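PDB 2HK0: D-psicose 3-epimerase from Agrobacterium tumefaciens, which catalyses the epimerisation at C3 that interconverts D-psicose and D-fructose, acting on non-phosphorylated ketose sugars in a reaction in which metal plays a pivotal role. Local coordinates for residues N154-F159 and I165-E170; F189-G194 and G222-H227; N181-G186 and G215-T220; V55-I60 and E110-N115; P40-V45 and I80-G85. One frame throughout, in Å; residues are numbered along the deposited sequence.

Contact 1 (N154-F159 and I165-E170); sequences NGIADF and INLCIE
I156 and A157 meet L167 in a small, buried and wholly apolar contact inside a beta-alpha-beta unit of the TIM barrel, where helix 142-162 folds back onto strand 166-170, the strand that follows it. L167 supplies nearly all of the strand's share. Its CB is directed at the helix, and with chi2 at 173° the CD1 methyl becomes the leading atom, 3.9 Å from I156 CD1 and 4.0 Å from A157 CA. The small A157 offers its backbone as a surface on which the methyl of L167 can rest. I156 comes in obliquely from one side: CG1 sits between the backbone N and the carbonyl carbon (chi1 53°), and the extended remainder of the chain carries CD1 to the leucine. No hydrogen bond links the segments directly. N197 supplies a polar link instead, since its ND2 bonds both to A157 O on the helix and to I165 O just before the strand. I156 also packs against K106 and F109 of helix 99-118, while the strand pairs through its backbone with I124 of strand 123-126 and with K199 of strand 198-203.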
# COMPACT_ATOMS: atom_id res chain seq x y z
N ASN A 154 38.21 -0.47 5.83
CA ASN A 154 38.84 -1.16 6.94
C ASN A 154 40.04 -0.31 7.42
O ASN A 154 40.24 -0.12 8.61
CB ASN A 154 39.31 -2.54 6.46
CG ASN A 154 40.06 -3.31 7.53
OD1 ASN A 154 39.48 -4.12 8.26
ND2 ASN A 154 41.35 -3.06 7.62
N GLY A 155 40.80 0.21 6.47
CA GLY A 155 41.98 1.01 6.77
C GLY A 155 41.82 2.38 7.40
O GLY A 155 42.82 2.96 7.86
N ILE A 156 40.61 2.95 7.41
CA ILE A 156 40.43 4.26 8.06
C ILE A 156 39.54 4.11 9.29
O ILE A 156 39.37 5.06 10.06
CB ILE A 156 39.76 5.32 7.11
CG1 ILE A 156 38.45 4.76 6.53
CG2 ILE A 156 40.71 5.71 6.00
CD1 ILE A 156 37.54 5.85 5.98
N ALA A 157 38.99 2.91 9.48
CA ALA A 157 38.08 2.67 10.60
C ALA A 157 38.64 2.98 11.98
O ALA A 157 37.97 3.61 12.80
CB ALA A 157 37.56 1.24 10.55
N ASP A 158 39.86 2.51 12.25
CA ASP A 158 40.46 2.74 13.56
C ASP A 158 40.67 4.23 13.82
O ASP A 158 40.48 4.70 14.93
CB ASP A 158 41.79 1.98 13.69
CG ASP A 158 41.61 0.46 13.75
OD1 ASP A 158 40.47 -0.03 13.97
OD2 ASP A 158 42.62 -0.26 13.59
N PHE A 159 41.08 4.96 12.78
CA PHE A 159 41.30 6.40 12.93
C PHE A 159 39.98 7.05 13.34
O PHE A 159 39.94 7.86 14.26
CB PHE A 159 41.82 6.98 11.60
CG PHE A 159 42.29 8.41 11.70
CD1 PHE A 159 41.39 9.46 11.61
CD2 PHE A 159 43.65 8.69 11.89
CE1 PHE A 159 41.83 10.79 11.69
CE2 PHE A 159 44.10 10.01 11.98
CZ PHE A 159 43.18 11.06 11.88
N ILE A 165 33.85 8.12 16.15
CA ILE A 165 33.05 8.31 14.95
C ILE A 165 32.66 7.00 14.27
O ILE A 165 33.49 6.12 14.08
CB ILE A 165 33.85 9.17 13.90
CG1 ILE A 165 34.07 10.59 14.44
CG2 ILE A 165 33.12 9.18 12.52
CD1 ILE A 165 34.91 11.51 13.52
N ASN A 166 31.38 6.88 13.92
CA ASN A 166 30.87 5.71 13.20
C ASN A 166 30.80 6.08 11.72
O ASN A 166 30.34 7.17 11.38
CB ASN A 166 29.46 5.32 13.67
CG ASN A 166 29.48 4.62 15.02
OD1 ASN A 166 30.28 3.72 15.24
ND2 ASN A 166 28.60 5.04 15.93
N LEU A 167 31.28 5.19 10.85
CA LEU A 167 31.26 5.38 9.41
C LEU A 167 30.05 4.59 8.89
O LEU A 167 29.98 3.37 9.04
CB LEU A 167 32.56 4.82 8.80
CG LEU A 167 33.84 5.46 9.37
CD1 LEU A 167 35.08 4.75 8.86
CD2 LEU A 167 33.86 6.94 8.98
N CYS A 168 29.10 5.29 8.28
CA CYS A 168 27.89 4.63 7.78
C CYS A 168 27.89 4.58 6.25
O CYS A 168 27.83 5.61 5.59
CB CYS A 168 26.66 5.38 8.29
SG CYS A 168 26.65 5.46 10.11
N ILE A 169 27.96 3.35 5.73
CA ILE A 169 28.02 3.06 4.30
C ILE A 169 26.64 3.10 3.67
O ILE A 169 25.80 2.24 3.94
CB ILE A 169 28.63 1.67 4.06
CG1 ILE A 169 29.91 1.53 4.91
CG2 ILE A 169 28.91 1.45 2.57
CD1 ILE A 169 30.98 2.57 4.61
N GLU A 170 26.42 4.09 2.80
CA GLU A 170 25.10 4.25 2.19
C GLU A 170 24.85 3.36 0.99
O GLU A 170 25.68 3.27 0.08
CB GLU A 170 24.88 5.72 1.79
CG GLU A 170 23.46 6.03 1.28
CD GLU A 170 23.23 7.53 1.05
OE1 GLU A 170 24.22 8.26 0.83
OE2 GLU A 170 22.06 7.98 1.08

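Contact 2 (F189-G194 and G222-H227); sequences FVKDVG and GPLLGH
V190 and L224 touch with no flat group between them; the two aromatic rings of these segments serve other surfaces. The ring of F189 packs on V150 and I153 of helix 142-162 and on L180, and the imidazole of H227 meets the ring of H229 with the planes at about 60°, while M201, A260 and I262 also border it. H227 NE2 is further hydrogen-bonded to E54 OE1.

Across the contact itself, the two branched chains reach toward each other tip to tip. V190 turns CG1 anti to its own N (chi1 167°), which sets this methyl 3.9 Å from L224 CD1. The second leucine methyl, L224 CD2, is only slightly farther from V190 CG1, at 4.1 Å, so the valine methyl faces the fork of the leucine. K191 adds a fringe on the solvent side, where its CG comes within 4.4 Å of L224 CD1 and the rest of the lysine chain runs on extended.

In the (beta/alpha)8 barrel this joins the end of helix 183-193 to the short 3-10 turn leading into strand 225-230. Strand 198-203 borders both: V190 packs on V200, and V200 pairs through its backbone with L224 and G226. Each segment also includes a glycine that ends a helix with positive phi. The amide of G194 still bonds to V190 O, at 3.2 Å, and beyond G222 the turn is closed by L225 N bonding to G222 O at 3.1 Å.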
# COMPACT_ATOMS: atom_id res chain seq x y z
N PHE A 189 28.99 -6.18 2.82
CA PHE A 189 30.16 -5.32 2.74
C PHE A 189 30.66 -4.96 4.15
O PHE A 189 31.85 -5.04 4.42
CB PHE A 189 29.81 -4.05 1.96
CG PHE A 189 30.93 -3.06 1.87
CD1 PHE A 189 31.16 -2.14 2.90
CD2 PHE A 189 31.75 -3.03 0.76
CE1 PHE A 189 32.20 -1.21 2.81
CE2 PHE A 189 32.80 -2.09 0.65
CZ PHE A 189 33.02 -1.18 1.67
N VAL A 190 29.74 -4.55 5.02
CA VAL A 190 30.08 -4.18 6.38
C VAL A 190 30.69 -5.36 7.16
O VAL A 190 31.67 -5.20 7.90
CB VAL A 190 28.82 -3.60 7.09
CG1 VAL A 190 29.04 -3.50 8.60
CG2 VAL A 190 28.54 -2.21 6.52
N LYS A 191 30.13 -6.56 6.98
CA LYS A 191 30.67 -7.73 7.67
C LYS A 191 32.10 -8.01 7.20
O LYS A 191 32.96 -8.39 7.99
CB LYS A 191 29.78 -8.94 7.44
CG LYS A 191 28.50 -8.91 8.27
CD LYS A 191 27.60 -10.09 7.96
CE LYS A 191 26.38 -10.12 8.87
NZ LYS A 191 25.53 -11.32 8.55
N ASP A 192 32.34 -7.82 5.90
CA ASP A 192 33.67 -8.01 5.35
C ASP A 192 34.66 -7.00 5.90
O ASP A 192 35.85 -7.30 6.06
CB ASP A 192 33.67 -7.86 3.83
CG ASP A 192 33.48 -9.18 3.13
OD1 ASP A 192 33.68 -10.22 3.79
OD2 ASP A 192 33.14 -9.17 1.92
N VAL A 193 34.20 -5.78 6.17
CA VAL A 193 35.11 -4.80 6.71
C VAL A 193 35.55 -5.24 8.10
O VAL A 193 36.71 -5.07 8.47
CB VAL A 193 34.47 -3.39 6.78
CG1 VAL A 193 35.31 -2.48 7.67
CG2 VAL A 193 34.37 -2.80 5.36
N GLY A 194 34.61 -5.81 8.86
CA GLY A 194 34.91 -6.32 10.19
C GLY A 194 35.34 -5.31 11.24
O GLY A 194 36.27 -5.55 12.01
N GLY A 222 19.19 -4.57 10.31
CA GLY A 222 19.12 -4.86 11.73
C GLY A 222 20.08 -4.10 12.63
O GLY A 222 20.14 -2.87 12.60
N PRO A 223 20.85 -4.81 13.45
CA PRO A 223 21.81 -4.18 14.36
C PRO A 223 22.87 -3.33 13.66
O PRO A 223 23.49 -2.48 14.30
CB PRO A 223 22.41 -5.37 15.11
CG PRO A 223 21.31 -6.42 15.04
CD PRO A 223 20.89 -6.28 13.60
N LEU A 224 23.09 -3.56 12.37
CA LEU A 224 24.09 -2.79 11.62
C LEU A 224 23.58 -1.46 11.04
O LEU A 224 24.37 -0.71 10.44
CB LEU A 224 24.68 -3.64 10.48
CG LEU A 224 25.52 -4.84 10.95
CD1 LEU A 224 26.03 -5.63 9.74
CD2 LEU A 224 26.68 -4.34 11.81
N LEU A 225 22.30 -1.16 11.22
CA LEU A 225 21.76 0.09 10.68
C LEU A 225 22.28 1.20 11.56
O LEU A 225 21.91 1.28 12.74
CB LEU A 225 20.22 0.09 10.72
CG LEU A 225 19.40 0.76 9.59
CD1 LEU A 225 18.22 1.48 10.19
CD2 LEU A 225 20.21 1.67 8.76
N GLY A 226 23.13 2.06 11.01
CA GLY A 226 23.69 3.14 11.80
C GLY A 226 23.20 4.54 11.47
O GLY A 226 23.38 5.46 12.27
N HIS A 227 22.57 4.71 10.30
CA HIS A 227 22.07 6.02 9.87
C HIS A 227 20.93 5.77 8.87
O HIS A 227 20.90 4.73 8.20
CB HIS A 227 23.22 6.80 9.22
CG HIS A 227 23.04 8.29 9.27
ND1 HIS A 227 22.58 8.95 10.39
CD2 HIS A 227 23.29 9.25 8.34
CE1 HIS A 227 22.56 10.25 10.16
NE2 HIS A 227 22.99 10.46 8.92

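Contact 3 (N181-G186 and G215-T220); sequences NTAAEG and GDAIRT
A183 and A217 bring two outer helices of the barrel, 183-193 and 214-221, to within 5.3 Å between their CA atoms. The CB of A183 presses on the backbone of the other helix, 3.4 Å from A217 O, and lies 3.8 Å from A217 CB. One turn on, T220 continues the seam with its methyl: CG2 is anti to the backbone N and rests 3.9 Å from A184 CA, lying along the main chain of the first helix turn.

The second shell holds polar groups around the start of helix 183-193. E185 folds its carboxylate back so that OE1 takes the amide of N181 at 2.7 Å, nearly along the C-O axis and almost straight (164°); a weak bond from T182 N joins it. E211 OE2 accepts from A183 N, tying the helix start to the loop before 214-221. In that helix R219 NH2 makes a salt bridge with D216 OD1, in the guanidinium plane but 21° out of the carboxylate plane on its anti side; one guanidinium face lies over G215 O, and NH1 forms a salt bridge with D254 OD2.

Farther out are other subunits: W280 and R281 of a second one pack on N181, T182 and E185, and L250 of a third packs on D216. Methyl groups meet each other and the backbone of the facing helix, so the close fit rests on small side chains and van der Waals contact, while the charged groups work at the borders.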
# COMPACT_ATOMS: atom_id res chain seq x y z
N ASN A 181 23.73 -1.84 -3.80
CA ASN A 181 22.41 -1.36 -4.22
C ASN A 181 21.30 -1.88 -3.32
O ASN A 181 20.16 -1.42 -3.38
CB ASN A 181 22.10 -1.85 -5.63
CG ASN A 181 23.06 -1.30 -6.65
OD1 ASN A 181 23.57 -2.03 -7.48
ND2 ASN A 181 23.32 0.00 -6.58
N THR A 182 21.67 -2.82 -2.48
CA THR A 182 20.73 -3.49 -1.60
C THR A 182 21.16 -3.54 -0.13
O THR A 182 22.35 -3.60 0.17
CB THR A 182 20.56 -4.91 -2.18
OG1 THR A 182 19.34 -5.00 -2.92
CG2 THR A 182 20.67 -5.92 -1.13
N ALA A 183 20.19 -3.53 0.79
CA ALA A 183 20.53 -3.63 2.21
C ALA A 183 21.37 -4.91 2.43
O ALA A 183 22.35 -4.89 3.15
CB ALA A 183 19.25 -3.66 3.06
N ALA A 184 20.99 -6.01 1.78
CA ALA A 184 21.72 -7.27 1.94
C ALA A 184 23.16 -7.13 1.45
O ALA A 184 24.08 -7.69 2.05
CB ALA A 184 21.01 -8.39 1.18
N GLU A 185 23.37 -6.39 0.36
CA GLU A 185 24.72 -6.18 -0.14
C GLU A 185 25.48 -5.27 0.82
O GLU A 185 26.67 -5.46 1.06
CB GLU A 185 24.69 -5.53 -1.54
CG GLU A 185 24.14 -6.42 -2.64
CD GLU A 185 24.16 -5.75 -4.00
OE1 GLU A 185 23.80 -4.56 -4.09
OE2 GLU A 185 24.54 -6.40 -4.99
N GLY A 186 24.77 -4.27 1.38
CA GLY A 186 25.39 -3.35 2.31
C GLY A 186 25.87 -4.10 3.55
O GLY A 186 26.98 -3.89 4.02
N GLY A 215 10.37 -2.96 4.73
CA GLY A 215 10.48 -3.56 6.04
C GLY A 215 11.56 -4.63 6.07
O GLY A 215 12.35 -4.70 7.03
N ASP A 216 11.62 -5.46 5.04
CA ASP A 216 12.62 -6.52 4.98
C ASP A 216 14.03 -5.97 4.90
O ASP A 216 14.93 -6.52 5.51
CB ASP A 216 12.38 -7.45 3.79
CG ASP A 216 11.31 -8.50 4.06
OD1 ASP A 216 10.80 -8.59 5.21
OD2 ASP A 216 10.98 -9.26 3.12
N ALA A 217 14.21 -4.88 4.15
CA ALA A 217 15.54 -4.29 3.99
C ALA A 217 16.03 -3.73 5.34
O ALA A 217 17.20 -3.86 5.71
CB ALA A 217 15.50 -3.18 2.93
N ILE A 218 15.11 -3.13 6.08
CA ILE A 218 15.44 -2.54 7.38
C ILE A 218 15.79 -3.62 8.39
O ILE A 218 16.75 -3.51 9.14
CB ILE A 218 14.28 -1.68 7.88
CG1 ILE A 218 14.21 -0.41 7.02
CG2 ILE A 218 14.45 -1.34 9.36
CD1 ILE A 218 12.97 0.45 7.24
N ARG A 219 15.01 -4.69 8.38
CA ARG A 219 15.26 -5.79 9.29
C ARG A 219 16.57 -6.47 8.91
O ARG A 219 17.30 -6.95 9.78
CB ARG A 219 14.11 -6.78 9.24
CG ARG A 219 13.40 -6.93 10.55
CD ARG A 219 11.95 -6.61 10.43
NE ARG A 219 11.39 -7.08 9.17
CZ ARG A 219 10.23 -6.68 8.69
NH1 ARG A 219 9.51 -5.80 9.39
NH2 ARG A 219 9.81 -7.10 7.51
N THR A 220 16.86 -6.54 7.61
CA THR A 220 18.10 -7.16 7.14
C THR A 220 19.28 -6.35 7.69
O THR A 220 20.26 -6.92 8.16
CB THR A 220 18.16 -7.18 5.60
OG1 THR A 220 17.22 -8.14 5.11
CG2 THR A 220 19.54 -7.54 5.11

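Contact 4 (V55-I60 and E110-N115); sequences VAAHHI and ERTLSN
A57 and T112 form the tight part of this seam, A57 CB lying 3.5 Å from T112 CG2, where the short, weakly bonded helical turn following strand 52-56 faces helix 99-118. T112 holds CG2 anti to its backbone N, turning the methyl to the alanine, while its hydroxyl points to polar company: OG1 bonds to F108 O and to N61 ND2. A turn along, I60 and N115 run alongside one another head to tail, with I60 CG2 3.7 Å from N115 CB and slightly farther from the carbonyl carbon of N115. The amide of N115 turns to polar partners, ND2 to N61 OD1 and OD1 to K118 NZ. The amide of N61 thus spans T112 and N115 and probably limits how either can rotate. On the loose side, H58 directs its CB away from helix 99-118, and both H58 and R111 are exposed to solvent.

In this TIM barrel the segment after strand 52-56 packs on the helix that follows the next strand, 81-85. V55 and, just past the strand's end, A57 pair through their backbones with strand 81-85. Helix 99-118 also meets helix 142-162, with F159 against E110 and S114, and A160 against L113.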
# COMPACT_ATOMS: atom_id res chain seq x y z
N VAL A 55 25.10 18.17 7.81
CA VAL A 55 25.95 19.04 7.03
C VAL A 55 26.88 18.28 6.08
O VAL A 55 27.06 17.07 6.23
CB VAL A 55 26.78 19.88 8.03
CG1 VAL A 55 27.98 20.46 7.38
CG2 VAL A 55 25.88 20.96 8.67
N ALA A 56 27.46 18.98 5.10
CA ALA A 56 28.39 18.38 4.14
C ALA A 56 29.84 18.54 4.65
O ALA A 56 30.29 19.65 4.93
CB ALA A 56 28.26 19.03 2.78
N ALA A 57 30.55 17.42 4.75
CA ALA A 57 31.92 17.42 5.25
C ALA A 57 32.92 18.34 4.55
O ALA A 57 33.76 18.95 5.21
CB ALA A 57 32.46 16.00 5.27
N HIS A 58 32.84 18.45 3.22
CA HIS A 58 33.79 19.29 2.48
C HIS A 58 33.83 20.73 2.99
O HIS A 58 34.90 21.35 3.06
CB HIS A 58 33.51 19.25 0.96
CG HIS A 58 32.56 20.31 0.49
ND1 HIS A 58 31.23 20.33 0.82
CD2 HIS A 58 32.77 21.39 -0.31
CE1 HIS A 58 30.65 21.37 0.25
NE2 HIS A 58 31.56 22.03 -0.44
N HIS A 59 32.67 21.26 3.34
CA HIS A 59 32.59 22.62 3.87
C HIS A 59 33.45 22.73 5.12
O HIS A 59 34.13 23.73 5.34
CB HIS A 59 31.15 22.96 4.26
CG HIS A 59 30.35 23.57 3.16
ND1 HIS A 59 30.69 24.77 2.57
CD2 HIS A 59 29.21 23.16 2.54
CE1 HIS A 59 29.80 25.08 1.64
NE2 HIS A 59 28.89 24.12 1.61
N ILE A 60 33.38 21.69 5.94
CA ILE A 60 34.12 21.64 7.19
C ILE A 60 35.64 21.77 7.06
O ILE A 60 36.29 22.39 7.90
CB ILE A 60 33.74 20.35 7.95
CG1 ILE A 60 32.23 20.37 8.22
CG2 ILE A 60 34.52 20.24 9.25
CD1 ILE A 60 31.69 19.13 8.91
N GLU A 110 41.19 11.06 6.63
CA GLU A 110 41.81 11.36 7.92
C GLU A 110 41.68 12.84 8.27
O GLU A 110 41.33 13.19 9.39
CB GLU A 110 43.26 10.91 7.92
CG GLU A 110 43.35 9.39 7.91
CD GLU A 110 44.78 8.88 7.93
OE1 GLU A 110 45.65 9.60 8.46
OE2 GLU A 110 45.01 7.76 7.42
N ARG A 111 41.95 13.70 7.30
CA ARG A 111 41.83 15.14 7.51
C ARG A 111 40.39 15.55 7.84
O ARG A 111 40.12 16.29 8.80
CB ARG A 111 42.31 15.88 6.26
CG ARG A 111 42.15 17.39 6.34
CD ARG A 111 42.37 18.00 4.97
NE ARG A 111 42.46 19.45 5.01
CZ ARG A 111 42.34 20.23 3.94
NH1 ARG A 111 42.12 19.68 2.75
NH2 ARG A 111 42.45 21.55 4.04
N THR A 112 39.45 15.07 7.03
CA THR A 112 38.05 15.39 7.22
C THR A 112 37.55 14.88 8.57
O THR A 112 36.87 15.58 9.30
CB THR A 112 37.19 14.79 6.09
OG1 THR A 112 37.68 15.26 4.83
CG2 THR A 112 35.75 15.19 6.22
N LEU A 113 37.90 13.64 8.90
CA LEU A 113 37.48 13.04 10.16
C LEU A 113 37.99 13.84 11.37
O LEU A 113 37.27 14.03 12.36
CB LEU A 113 37.99 11.59 10.23
CG LEU A 113 37.11 10.34 10.04
CD1 LEU A 113 35.82 10.66 9.35
CD2 LEU A 113 37.90 9.28 9.28
N SER A 114 39.24 14.32 11.30
CA SER A 114 39.80 15.11 12.39
C SER A 114 39.00 16.41 12.54
O SER A 114 38.69 16.83 13.66
CB SER A 114 41.27 15.45 12.11
OG SER A 114 42.05 14.27 12.06
N ASN A 115 38.67 17.04 11.43
CA ASN A 115 37.91 18.28 11.48
C ASN A 115 36.49 18.02 11.98
O ASN A 115 35.96 18.79 12.78
CB ASN A 115 37.89 18.94 10.10
CG ASN A 115 39.25 19.51 9.71
OD1 ASN A 115 39.99 19.98 10.57
ND2 ASN A 115 39.57 19.47 8.42

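Contact 5 (P40-V45 and I80-G85); sequences PYIEKV and IILTAG
V45 N bonds to Y41 O at 2.8 Å, a helical bond in the turn whose V45 faces I80. In the TIM barrel this helix, 39-47, follows strand 22-26, yet here it reaches past its own unit to strand 81-85, the third of the eight. The meeting is buried and entirely aliphatic. I80, just before the strand, takes two partners. Its CG2 branch sits between the backbone N and the carbonyl carbon (chi1 -170° for the other branch) and faces I42 CG2 at 3.7 Å, the two chains slanting across one another. The longer branch is extended, so that I80 CD1 comes 3.7 Å from V45 CG1, the side chains crossing at about a right angle. A75 of helix 65-77 packs on I42, I80 and L82 alike, and I53 of strand 52-56 touches both V45 and L82. K44, off the seam, forms a salt bridge with D293 and a cation-pi contact with W30. In the seam's second isoleucine the turn at chi2 (-74°) carries I42 CD1 toward the strand, and L82 is met at a right angle, with I42 CD1 3.6 Å from L82 CD1 and 4.0 Å from L82 CD2.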
# COMPACT_ATOMS: atom_id res chain seq x y z
N PRO A 40 24.58 29.58 9.32
CA PRO A 40 23.29 30.19 9.69
C PRO A 40 22.16 29.17 9.87
O PRO A 40 21.18 29.43 10.57
CB PRO A 40 23.00 31.13 8.52
CG PRO A 40 24.37 31.49 8.03
CD PRO A 40 25.08 30.15 8.06
N TYR A 41 22.31 28.02 9.24
CA TYR A 41 21.28 26.99 9.34
C TYR A 41 21.21 26.29 10.69
O TYR A 41 20.17 25.74 11.05
CB TYR A 41 21.47 25.97 8.21
CG TYR A 41 21.01 26.56 6.91
CD1 TYR A 41 19.65 26.57 6.58
CD2 TYR A 41 21.90 27.21 6.06
CE1 TYR A 41 19.20 27.20 5.43
CE2 TYR A 41 21.44 27.85 4.90
CZ TYR A 41 20.10 27.84 4.60
OH TYR A 41 19.64 28.46 3.46
N ILE A 42 22.31 26.32 11.45
CA ILE A 42 22.32 25.68 12.76
C ILE A 42 21.16 26.21 13.59
O ILE A 42 20.31 25.45 14.07
CB ILE A 42 23.63 25.99 13.52
CG1 ILE A 42 24.84 25.43 12.75
CG2 ILE A 42 23.55 25.40 14.92
CD1 ILE A 42 24.98 23.94 12.82
N GLU A 43 21.12 27.53 13.76
CA GLU A 43 20.07 28.19 14.53
C GLU A 43 18.69 28.05 13.90
O GLU A 43 17.71 27.83 14.59
CB GLU A 43 20.40 29.69 14.67
CG GLU A 43 19.39 30.44 15.52
CD GLU A 43 19.51 31.95 15.38
OE1 GLU A 43 20.64 32.47 15.45
OE2 GLU A 43 18.46 32.62 15.22
N LYS A 44 18.62 28.18 12.58
CA LYS A 44 17.34 28.07 11.88
C LYS A 44 16.72 26.69 12.04
O LYS A 44 15.55 26.55 12.40
CB LYS A 44 17.53 28.37 10.39
CG LYS A 44 16.25 28.44 9.58
CD LYS A 44 16.51 27.97 8.16
CE LYS A 44 15.82 28.81 7.11
NZ LYS A 44 14.36 28.87 7.19
N VAL A 45 17.51 25.65 11.76
CA VAL A 45 17.03 24.28 11.86
C VAL A 45 16.63 23.96 13.30
O VAL A 45 15.61 23.31 13.55
CB VAL A 45 18.11 23.30 11.33
CG1 VAL A 45 17.72 21.87 11.63
CG2 VAL A 45 18.28 23.51 9.82
N ILE A 80 21.30 21.68 19.39
CA ILE A 80 21.14 20.82 18.23
C ILE A 80 22.42 20.02 17.96
O ILE A 80 23.53 20.49 18.22
CB ILE A 80 20.75 21.66 16.97
CG1 ILE A 80 20.35 20.73 15.82
CG2 ILE A 80 21.90 22.56 16.54
CD1 ILE A 80 19.72 21.46 14.66
N ILE A 81 22.25 18.80 17.47
CA ILE A 81 23.38 17.91 17.19
C ILE A 81 23.77 17.97 15.72
O ILE A 81 22.92 18.14 14.85
CB ILE A 81 23.01 16.45 17.54
CG1 ILE A 81 22.67 16.32 19.03
CG2 ILE A 81 24.15 15.51 17.18
CD1 ILE A 81 21.94 15.03 19.37
N LEU A 82 25.06 17.83 15.43
CA LEU A 82 25.48 17.85 14.04
C LEU A 82 25.84 16.45 13.55
O LEU A 82 26.45 15.65 14.27
CB LEU A 82 26.68 18.78 13.84
CG LEU A 82 26.36 20.25 13.53
CD1 LEU A 82 25.38 20.80 14.55
CD2 LEU A 82 27.63 21.05 13.53
N THR A 83 25.41 16.17 12.33
CA THR A 83 25.69 14.92 11.65
C THR A 83 26.30 15.35 10.30
O THR A 83 26.08 16.48 9.85
CB THR A 83 24.39 14.14 11.47
OG1 THR A 83 24.15 13.36 12.65
CG2 THR A 83 24.47 13.25 10.30
N ALA A 84 27.10 14.49 9.66
CA ALA A 84 27.69 14.90 8.40
C ALA A 84 27.75 13.86 7.30
O ALA A 84 27.86 12.65 7.56
CB ALA A 84 29.07 15.45 8.62
N GLY A 85 27.68 14.36 6.07
CA GLY A 85 27.77 13.53 4.89
C GLY A 85 29.14 13.76 4.26
O GLY A 85 29.74 14.83 4.42

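In the fold
All five contacts belong to the layer that packs helices around the eight-stranded parallel barrel. Contacts 5 and 4 alternate along the chain, their centres 14 Å apart; strands 52-56 and 81-85 join them, with probable hydrogen bonds between V55, A57 and G85. Contact 1 follows in sequence, 13 Å from contact 4 centre to centre, where F159 and I165 meet helix 99-118. Contacts 3 and 2 alternate in turn and share helix 183-193, their centres 11 Å apart; contact 1 touches contact 2 but not contact 3. The centre of contact 3 is about 28 Å from those of contacts 4 and 5, and this contact alone reaches neighbouring subunits, extending the barrel's helical layer into the tetramer.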